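Local coordinates for UPF0141 protein yjdB (Campylobacter jejuni subsp. jejuni HB93-13, PDB 4TN0) that transfers phosphoethanolamine in the periplasm as a zinc-binding, alkaline phosphatase-like enzyme required for polymyxin resistance and motility, at residues M1-I5 / E85-N89; K18-L22 / L285-N290; L69-F73 / G110-V114; N280-T284 / Y296-L302. The contacts are given in a common frame with arbitrary orientation. Residues are numbered along the deposited sequence.

Contact 1: residues M1-I5 / E85-N89; sequences MFKTI and EFQEN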
# COMPACT_ATOMS: atom_id res chain seq x y z
N MET A 1 22.71 9.62 15.89
CA MET A 1 21.64 9.63 16.89
C MET A 1 20.41 8.90 16.36
O MET A 1 19.98 9.16 15.25
CB MET A 1 21.24 11.08 17.21
CG MET A 1 22.38 12.02 17.62
SD MET A 1 22.36 13.59 16.68
CE MET A 1 23.57 13.30 15.38
N PHE A 2 19.82 8.00 17.14
CA PHE A 2 18.54 7.42 16.75
C PHE A 2 17.43 8.00 17.62
O PHE A 2 17.22 7.55 18.74
CB PHE A 2 18.54 5.89 16.84
CG PHE A 2 17.26 5.26 16.35
CD1 PHE A 2 16.32 4.77 17.24
CD2 PHE A 2 16.97 5.21 14.99
CE1 PHE A 2 15.13 4.20 16.79
CE2 PHE A 2 15.79 4.64 14.53
CZ PHE A 2 14.88 4.14 15.43
N LYS A 3 16.67 8.94 17.07
CA LYS A 3 15.63 9.64 17.81
C LYS A 3 14.39 8.77 17.99
O LYS A 3 13.98 8.08 17.08
CB LYS A 3 15.28 10.93 17.07
CG LYS A 3 14.20 11.79 17.69
CD LYS A 3 14.09 13.11 16.90
CE LYS A 3 13.42 14.20 17.72
NZ LYS A 3 13.53 15.52 17.06
N THR A 4 13.81 8.81 19.19
CA THR A 4 12.56 8.11 19.46
C THR A 4 11.44 9.12 19.29
O THR A 4 11.66 10.33 19.44
CB THR A 4 12.50 7.50 20.89
OG1 THR A 4 12.65 8.54 21.87
CG2 THR A 4 13.58 6.45 21.08
N ILE A 5 10.24 8.65 18.95
CA ILE A 5 9.13 9.58 18.78
C ILE A 5 7.92 9.08 19.53
O ILE A 5 7.87 7.91 19.92
CB ILE A 5 8.75 9.80 17.30
CG1 ILE A 5 8.18 8.51 16.70
CG2 ILE A 5 9.92 10.33 16.49
CD1 ILE A 5 7.37 8.77 15.43
N GLU A 85 16.52 12.10 8.14
CA GLU A 85 15.93 11.82 9.44
C GLU A 85 16.18 10.36 9.75
O GLU A 85 16.27 9.53 8.85
CB GLU A 85 14.43 12.16 9.48
CG GLU A 85 13.49 11.09 9.00
CD GLU A 85 12.04 11.57 9.03
OE1 GLU A 85 11.80 12.79 8.80
OE2 GLU A 85 11.15 10.72 9.29
N PHE A 86 16.40 10.08 11.03
CA PHE A 86 16.75 8.75 11.49
C PHE A 86 16.09 8.53 12.87
O PHE A 86 16.66 8.85 13.92
CB PHE A 86 18.27 8.60 11.56
CG PHE A 86 18.73 7.22 11.93
CD1 PHE A 86 18.16 6.10 11.31
CD2 PHE A 86 19.74 7.02 12.85
CE1 PHE A 86 18.59 4.81 11.63
CE2 PHE A 86 20.18 5.73 13.18
CZ PHE A 86 19.59 4.63 12.57
N GLN A 87 14.86 8.01 12.84
CA GLN A 87 14.01 7.99 14.02
C GLN A 87 12.94 6.90 13.91
O GLN A 87 12.78 6.30 12.86
CB GLN A 87 13.34 9.35 14.19
CG GLN A 87 12.27 9.59 13.16
CD GLN A 87 11.91 11.05 13.01
OE1 GLN A 87 12.78 11.93 13.09
NE2 GLN A 87 10.64 11.32 12.79
N GLU A 88 12.19 6.68 14.98
CA GLU A 88 11.13 5.68 15.00
C GLU A 88 10.03 6.02 13.99
O GLU A 88 9.81 7.19 13.69
CB GLU A 88 10.51 5.56 16.41
CG GLU A 88 11.46 5.00 17.49
CD GLU A 88 10.82 4.94 18.88
OE1 GLU A 88 10.15 5.93 19.29
OE2 GLU A 88 11.00 3.92 19.58
N ASN A 89 9.33 5.01 13.49
CA ASN A 89 8.24 5.25 12.55
C ASN A 89 6.95 4.71 13.16
O ASN A 89 6.97 4.23 14.29
CB ASN A 89 8.53 4.59 11.18
CG ASN A 89 8.73 3.05 11.27
OD1 ASN A 89 7.80 2.30 11.56
ND2 ASN A 89 9.96 2.60 11.02
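A single parallel beta bridge, Lys3 opposite Gln87 with CA atoms 4.4 Å apart, joins the extended N terminus to the loop leading into helix 90-96, at the surface of the alkaline phosphatase-like domain. Glu85 does not reach residues 1-5; its carboxylate is held by Ser74 and Ser76. Contact begins at Phe86, whose O accepts a hydrogen bond from Lys3 N at 3.2 Å. Its ring offers a face to the edge of the Phe2 ring in a T-shaped stack, with centroids 4.9 Å apart and planes at 73°. Gln87 follows at the bridge itself: its CA comes within 3.1 Å of Lys3 O in a CA-H...O contact, and its CB meets Lys3 CB at 3.8 Å. Glu88 then closes the parallel pattern, its N donating to Lys3 O at 3.1 Å, so that Lys3 bonds to the residues before and after Gln87. The CA-to-CB bond of Glu88 points toward residues 1-5; Glu88 CG lies 3.8 Å from Phe2 CE1, and Glu88 CB packs 3.8 Å from Ile5 CG1. The shortest link across the two segments is the hydrogen bond from Ile5 N to Glu88 OE1, 2.7 Å long. Lys96 forms a salt bridge with Glu88 and also bonds Ile5 O. Asn89 turns away and serves as N-cap of helix 90-96, with OD1 bonded to Met91 N.

Contact 2: residues K18-L22 / L285-N290; sequences KLLVL and LLGYFN
In this alkaline phosphatase-like alpha/beta fold, strand 18-24 runs between strands 146-152 and 218-224 of the large sheet, and the end of helix 281-288 lies on one sheet face. Residues 18-22 are regular beta-strand; Lys18, Leu20 and Leu22 point CB toward the helix, while Leu19 points away. Residues 285-288 are helical, and Asn290, with positive phi, is the C-prime residue of a Schellman motif that ends the helix, Asn290 N bonding Gly287 O. Closest CA pairs are Lys18-Phe289 at 7.9 Å and Leu20-Tyr288 at 8.1 Å. Leu20 (t,p) is the central bump, filling a hollow lined by Leu285 (m,t), Tyr288 and Phe289 (chi1 m): its CB lies 3.6 Å from Tyr288 CE1 and 3.9 Å from Phe289 CZ, its CD2 3.9 Å from Leu285 CD2. Leu22 CD2 reaches Leu285 CD2 at 4.1 Å. The Tyr288 ring (chi1 t) wedges between Leu20 on one face and the Lys18 ammonium on the opposite one; its hydroxyl bonds Ser220. Lys18 (m,t,t,m), salt-bridged to Glu218, makes a cation-pi contact, NZ 4.6 Å from the Tyr288 ring centroid and 18° off the normal, and a weak hydrogen bond from NZ to Tyr288 O at 3.3 Å.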
# COMPACT_ATOMS: atom_id res chain seq x y z
N LYS A 18 -8.52 -7.47 17.11
CA LYS A 18 -8.27 -6.69 15.89
C LYS A 18 -7.17 -7.25 14.96
O LYS A 18 -6.15 -7.78 15.43
CB LYS A 18 -7.92 -5.24 16.25
CG LYS A 18 -9.07 -4.37 16.73
CD LYS A 18 -8.56 -3.00 17.14
CE LYS A 18 -9.69 -2.00 17.29
NZ LYS A 18 -10.08 -1.38 15.98
N LEU A 19 -7.39 -7.13 13.66
CA LEU A 19 -6.39 -7.52 12.65
C LEU A 19 -6.34 -6.56 11.47
O LEU A 19 -7.28 -6.52 10.67
CB LEU A 19 -6.66 -8.94 12.14
CG LEU A 19 -5.79 -9.40 10.97
CD1 LEU A 19 -4.31 -9.29 11.29
CD2 LEU A 19 -6.15 -10.83 10.55
N LEU A 20 -5.23 -5.84 11.32
CA LEU A 20 -5.06 -4.98 10.15
C LEU A 20 -3.98 -5.57 9.22
O LEU A 20 -2.87 -5.87 9.66
CB LEU A 20 -4.71 -3.53 10.55
CG LEU A 20 -4.50 -2.55 9.38
CD1 LEU A 20 -5.76 -2.49 8.55
CD2 LEU A 20 -4.10 -1.15 9.84
N VAL A 21 -4.35 -5.77 7.96
CA VAL A 21 -3.39 -6.17 6.94
C VAL A 21 -3.10 -4.94 6.08
O VAL A 21 -4.00 -4.42 5.40
CB VAL A 21 -3.90 -7.35 6.05
CG1 VAL A 21 -2.97 -7.57 4.87
CG2 VAL A 21 -4.04 -8.65 6.86
N LEU A 22 -1.87 -4.45 6.17
CA LEU A 22 -1.42 -3.28 5.40
C LEU A 22 -0.63 -3.75 4.19
O LEU A 22 0.43 -4.36 4.33
CB LEU A 22 -0.55 -2.37 6.26
CG LEU A 22 0.03 -1.12 5.62
CD1 LEU A 22 -1.08 -0.15 5.24
CD2 LEU A 22 1.00 -0.46 6.58
N LEU A 285 -2.66 4.65 11.10
CA LEU A 285 -2.09 3.45 11.71
C LEU A 285 -2.10 3.51 13.24
O LEU A 285 -2.31 2.51 13.92
CB LEU A 285 -0.67 3.23 11.18
CG LEU A 285 -0.48 2.68 9.76
CD1 LEU A 285 1.00 2.53 9.54
CD2 LEU A 285 -1.18 1.35 9.53
N LEU A 286 -1.85 4.69 13.80
CA LEU A 286 -1.95 4.85 15.24
C LEU A 286 -3.42 4.71 15.63
O LEU A 286 -3.77 3.89 16.48
CB LEU A 286 -1.39 6.20 15.69
CG LEU A 286 0.11 6.43 15.52
CD1 LEU A 286 0.57 7.54 16.44
CD2 LEU A 286 0.86 5.17 15.80
N GLY A 287 -4.27 5.49 14.97
CA GLY A 287 -5.69 5.48 15.25
C GLY A 287 -6.36 4.12 15.20
O GLY A 287 -7.33 3.86 15.92
N TYR A 288 -5.83 3.23 14.37
CA TYR A 288 -6.47 1.95 14.17
C TYR A 288 -6.35 1.08 15.40
O TYR A 288 -7.26 0.31 15.72
CB TYR A 288 -5.89 1.20 12.96
CG TYR A 288 -6.74 0.03 12.56
CD1 TYR A 288 -6.54 -1.23 13.12
CD2 TYR A 288 -7.78 0.18 11.65
CE1 TYR A 288 -7.33 -2.31 12.76
CE2 TYR A 288 -8.58 -0.88 11.29
CZ TYR A 288 -8.35 -2.12 11.85
OH TYR A 288 -9.14 -3.19 11.49
N PHE A 289 -5.22 1.19 16.10
CA PHE A 289 -5.03 0.39 17.30
C PHE A 289 -5.24 1.24 18.55
O PHE A 289 -4.84 0.85 19.64
CB PHE A 289 -3.64 -0.25 17.28
CG PHE A 289 -3.47 -1.24 16.19
CD1 PHE A 289 -3.76 -2.58 16.39
CD2 PHE A 289 -3.07 -0.84 14.92
CE1 PHE A 289 -3.63 -3.50 15.37
CE2 PHE A 289 -2.94 -1.75 13.90
CZ PHE A 289 -3.22 -3.08 14.12
N ASN A 290 -5.95 2.36 18.37
CA ASN A 290 -6.29 3.28 19.45
C ASN A 290 -5.10 3.76 20.27
O ASN A 290 -5.19 3.82 21.50
CB ASN A 290 -7.33 2.64 20.39
CG ASN A 290 -8.61 2.25 19.67
OD1 ASN A 290 -8.93 1.07 19.54
ND2 ASN A 290 -9.33 3.25 19.18

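Contact 3: residues L69-F73 / G110-V114; sequences LPCMF and GCKGV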
# COMPACT_ATOMS: atom_id res chain seq x y z
N LEU A 69 8.64 5.12 0.71
CA LEU A 69 8.41 4.10 1.72
C LEU A 69 8.74 4.62 3.14
O LEU A 69 7.89 4.51 4.02
CB LEU A 69 9.18 2.82 1.36
CG LEU A 69 8.93 1.57 2.19
CD1 LEU A 69 7.44 1.30 2.46
CD2 LEU A 69 9.60 0.35 1.54
N PRO A 70 9.93 5.20 3.38
CA PRO A 70 10.17 5.74 4.73
C PRO A 70 9.23 6.90 5.08
O PRO A 70 8.71 6.95 6.18
CB PRO A 70 11.63 6.25 4.66
CG PRO A 70 12.24 5.53 3.51
CD PRO A 70 11.12 5.34 2.52
N CYS A 71 8.98 7.81 4.15
CA CYS A 71 8.14 8.96 4.42
C CYS A 71 6.72 8.60 4.83
O CYS A 71 6.19 9.17 5.81
CB CYS A 71 8.10 9.87 3.19
SG CYS A 71 7.07 11.30 3.40
N MET A 72 6.11 7.65 4.13
CA MET A 72 4.70 7.32 4.41
C MET A 72 4.58 6.75 5.84
O MET A 72 3.55 6.92 6.48
CB MET A 72 4.12 6.35 3.36
CG MET A 72 4.46 4.87 3.53
SD MET A 72 3.53 3.75 2.42
CE MET A 72 4.44 3.90 0.86
N PHE A 73 5.62 6.09 6.32
CA PHE A 73 5.63 5.48 7.65
C PHE A 73 6.17 6.44 8.72
O PHE A 73 6.07 6.18 9.93
CB PHE A 73 6.47 4.20 7.64
CG PHE A 73 5.74 2.98 7.14
CD1 PHE A 73 5.85 2.56 5.82
CD2 PHE A 73 4.94 2.24 8.00
CE1 PHE A 73 5.18 1.43 5.36
CE2 PHE A 73 4.26 1.11 7.56
CZ PHE A 73 4.39 0.70 6.23
N GLY A 110 13.74 -4.11 -0.62
CA GLY A 110 13.67 -4.21 0.83
C GLY A 110 12.68 -3.26 1.48
O GLY A 110 11.84 -2.67 0.81
N CYS A 111 12.76 -3.13 2.80
CA CYS A 111 11.80 -2.29 3.51
C CYS A 111 12.32 -0.86 3.70
O CYS A 111 11.71 -0.06 4.44
CB CYS A 111 11.42 -2.91 4.87
SG CYS A 111 12.80 -3.10 6.01
N LYS A 112 13.47 -0.55 3.08
CA LYS A 112 14.12 0.76 3.20
C LYS A 112 14.18 1.26 4.64
O LYS A 112 13.95 2.44 4.90
CB LYS A 112 13.40 1.81 2.33
CG LYS A 112 13.30 1.48 0.85
CD LYS A 112 14.59 1.83 0.12
CE LYS A 112 14.58 1.45 -1.35
NZ LYS A 112 15.61 0.41 -1.58
N GLY A 113 14.48 0.35 5.56
CA GLY A 113 14.70 0.70 6.96
C GLY A 113 13.47 0.82 7.85
O GLY A 113 13.59 1.13 9.04
N VAL A 114 12.29 0.59 7.29
CA VAL A 114 11.06 0.73 8.06
C VAL A 114 10.84 -0.44 9.04
O VAL A 114 10.41 -0.24 10.17
CB VAL A 114 9.84 0.84 7.13
CG1 VAL A 114 8.56 0.88 7.93
CG2 VAL A 114 9.96 2.10 6.27
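No hydrogen bond crosses between helix residues 69-73 and the loop 110-114 of this alkaline phosphatase-like domain; the two meet through apolar and CH-pi contacts. Val114 is the central residue. Its CG1 sits over the face of the Phe73 ring, 3.8 Å from the centroid and 20° off the normal, while its CG2 packs 4.2 Å from Leu69 CG and 4.0 Å from Pro70 CA. Carbon-to-carbonyl contacts extend the interface: Leu69 CD2 lies 3.6 Å from Cys111 O, and Pro70 CG is 3.8 Å from Lys112 O.

Within the loop, Cys111 to Val114 form a type I' turn, closed by Val114 N donating to Cys111 O at 3.0 Å. Lys112 sends its amine to Gly109 O, and its side chain lies about 7 Å from the zinc ion, whose site comprises Glu26, phosphothreonine Thr65, Asp226 and His227. Each segment also holds half of a disulfide, Cys71 with Cys61 and Cys111 with Cys115.

The contact packs against one face of the large sheet: Phe73 rests on Leu22 and Val24 of strand 18-24, Val114 touches Trp103 of strand 100-105, and Met91 of helix 90-96 meets both Phe73 and Val114.

Contact 4: residues N280-T284 / Y296-L302; sequences NLFST and YEPEYDL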
# COMPACT_ATOMS: atom_id res chain seq x y z
N ASN A 280 -1.35 10.75 5.35
CA ASN A 280 -2.39 10.18 6.18
C ASN A 280 -2.07 8.83 6.80
O ASN A 280 -2.83 8.37 7.65
CB ASN A 280 -3.68 10.04 5.37
CG ASN A 280 -4.27 11.36 4.97
OD1 ASN A 280 -4.04 11.85 3.86
ND2 ASN A 280 -5.05 11.96 5.87
N LEU A 281 -0.98 8.17 6.41
CA LEU A 281 -0.82 6.78 6.84
C LEU A 281 -0.44 6.73 8.31
O LEU A 281 -0.88 5.85 9.06
CB LEU A 281 0.23 6.02 6.00
CG LEU A 281 0.37 4.55 6.45
CD1 LEU A 281 -0.93 3.77 6.27
CD2 LEU A 281 1.54 3.75 5.82
N PHE A 282 0.32 7.73 8.75
CA PHE A 282 0.82 7.72 10.12
C PHE A 282 -0.32 7.71 11.15
O PHE A 282 -0.38 6.80 11.98
CB PHE A 282 1.73 8.93 10.36
CG PHE A 282 2.36 8.94 11.72
CD1 PHE A 282 3.46 8.13 11.99
CD2 PHE A 282 1.83 9.71 12.74
CE1 PHE A 282 4.04 8.13 13.24
CE2 PHE A 282 2.40 9.70 14.00
CZ PHE A 282 3.51 8.91 14.26
N SER A 283 -1.22 8.69 11.08
CA SER A 283 -2.28 8.77 12.08
C SER A 283 -3.30 7.66 11.89
O SER A 283 -3.88 7.18 12.87
CB SER A 283 -3.00 10.13 12.03
OG SER A 283 -2.18 11.19 12.51
N THR A 284 -3.48 7.22 10.64
CA THR A 284 -4.42 6.14 10.35
C THR A 284 -3.97 4.86 11.04
O THR A 284 -4.80 4.09 11.54
CB THR A 284 -4.58 5.87 8.83
OG1 THR A 284 -5.17 7.01 8.21
CG2 THR A 284 -5.48 4.68 8.59
N TYR A 296 -0.68 11.94 17.52
CA TYR A 296 -1.84 11.48 16.78
C TYR A 296 -2.70 12.67 16.34
O TYR A 296 -3.15 13.48 17.16
CB TYR A 296 -2.66 10.50 17.61
CG TYR A 296 -4.00 10.16 17.01
CD1 TYR A 296 -4.09 9.29 15.92
CD2 TYR A 296 -5.18 10.69 17.53
CE1 TYR A 296 -5.31 8.98 15.35
CE2 TYR A 296 -6.41 10.38 16.97
CZ TYR A 296 -6.47 9.52 15.88
OH TYR A 296 -7.69 9.21 15.33
N GLU A 297 -2.94 12.79 15.04
CA GLU A 297 -3.75 13.88 14.52
C GLU A 297 -5.03 13.31 13.95
O GLU A 297 -5.04 12.76 12.86
CB GLU A 297 -3.01 14.67 13.44
CG GLU A 297 -1.80 15.44 13.91
CD GLU A 297 -1.04 16.03 12.76
OE1 GLU A 297 -0.77 15.28 11.79
OE2 GLU A 297 -0.73 17.24 12.79
N PRO A 298 -6.14 13.49 14.68
CA PRO A 298 -7.42 12.87 14.33
C PRO A 298 -7.93 13.33 12.97
O PRO A 298 -8.77 12.68 12.36
CB PRO A 298 -8.36 13.34 15.44
CG PRO A 298 -7.71 14.58 15.99
CD PRO A 298 -6.24 14.36 15.87
N GLU A 299 -7.42 14.46 12.51
CA GLU A 299 -7.88 15.02 11.26
C GLU A 299 -7.05 14.52 10.09
O GLU A 299 -7.08 15.08 8.99
CB GLU A 299 -7.83 16.54 11.35
CG GLU A 299 -7.82 17.00 12.78
CD GLU A 299 -8.23 18.44 12.93
OE1 GLU A 299 -8.05 19.21 11.96
OE2 GLU A 299 -8.74 18.79 14.03
N TYR A 300 -6.32 13.43 10.35
CA TYR A 300 -5.53 12.74 9.34
C TYR A 300 -5.77 11.22 9.36
O TYR A 300 -5.20 10.49 8.54
CB TYR A 300 -4.05 13.04 9.55
CG TYR A 300 -3.56 14.24 8.78
CD1 TYR A 300 -3.05 15.35 9.44
CD2 TYR A 300 -3.62 14.28 7.39
CE1 TYR A 300 -2.60 16.46 8.74
CE2 TYR A 300 -3.17 15.37 6.68
CZ TYR A 300 -2.66 16.46 7.36
OH TYR A 300 -2.22 17.55 6.65
N ASP A 301 -6.60 10.75 10.28
CA ASP A 301 -6.96 9.33 10.37
C ASP A 301 -8.10 9.05 9.39
O ASP A 301 -9.19 9.61 9.52
CB ASP A 301 -7.35 8.97 11.80
CG ASP A 301 -7.50 7.47 12.04
OD1 ASP A 301 -7.37 7.07 13.22
OD2 ASP A 301 -7.74 6.69 11.09
N LEU A 302 -7.85 8.20 8.39
CA LEU A 302 -8.84 7.92 7.34
C LEU A 302 -10.11 7.30 7.91
O LEU A 302 -11.20 7.50 7.37
CB LEU A 302 -8.25 7.01 6.27
CG LEU A 302 -6.99 7.48 5.52
CD1 LEU A 302 -6.44 6.34 4.65
CD2 LEU A 302 -7.25 8.74 4.69
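Three hydrogen bonds pair side chains of residues 280-284 with the backbone of 296-302. The shortest runs from Leu302 N to Thr284 OG1, at 2.9 Å and nearly straight; that hydroxyl in turn donates to Asn280 O at 2.8 Å, so the threonine relays between its own helix turn and the returning chain. Asn280 ND2 gives a hydrogen to Tyr300 O at 3.1 Å, while Asn280 OD1 accepts from Ser277 N. At the other end, Glu297 N donates to Ser283 OG at 3.1 Å. Within 296-302, Tyr296 OH donates to Asp301 OD1 at 3.0 Å. Packing fills the remainder: Leu302 CD2 lies 3.9 Å from Asn280 CB, and the Tyr296 ring brings the edge atom CE1 to 3.4 Å from Ser283 O. Beyond, Leu281 and Leu302 both touch Phe222 of strand 218-224. The arrangement is a C-terminal chain folding back along the last helix of the alkaline phosphatase-like domain, its backbone held by helix side chains.

In the fold
From the N terminus, residues 1-5 wait until 85-89 to close contact 1. Strand residues 18-22 open contact 2, whose loop spans most of the domain and ends only at 285-290. Inside that loop contact 3 nests, from 69-73 to 110-114, and it crosses contact 1, because 85-89 falls between its segments; contact 1 also crosses contact 2. Contact 4 begins at 280-284 after contacts 1 and 3 have closed, and crosses contact 2, because 285-290 falls between 280-284 and 296-302; both use helix 281-288. Asn89 ND2 probably bonds Val114 O, Phe73 touches Leu281, and Ile5 meets Phe282, so side chains link the N terminus with helices 68-73 and 281-288.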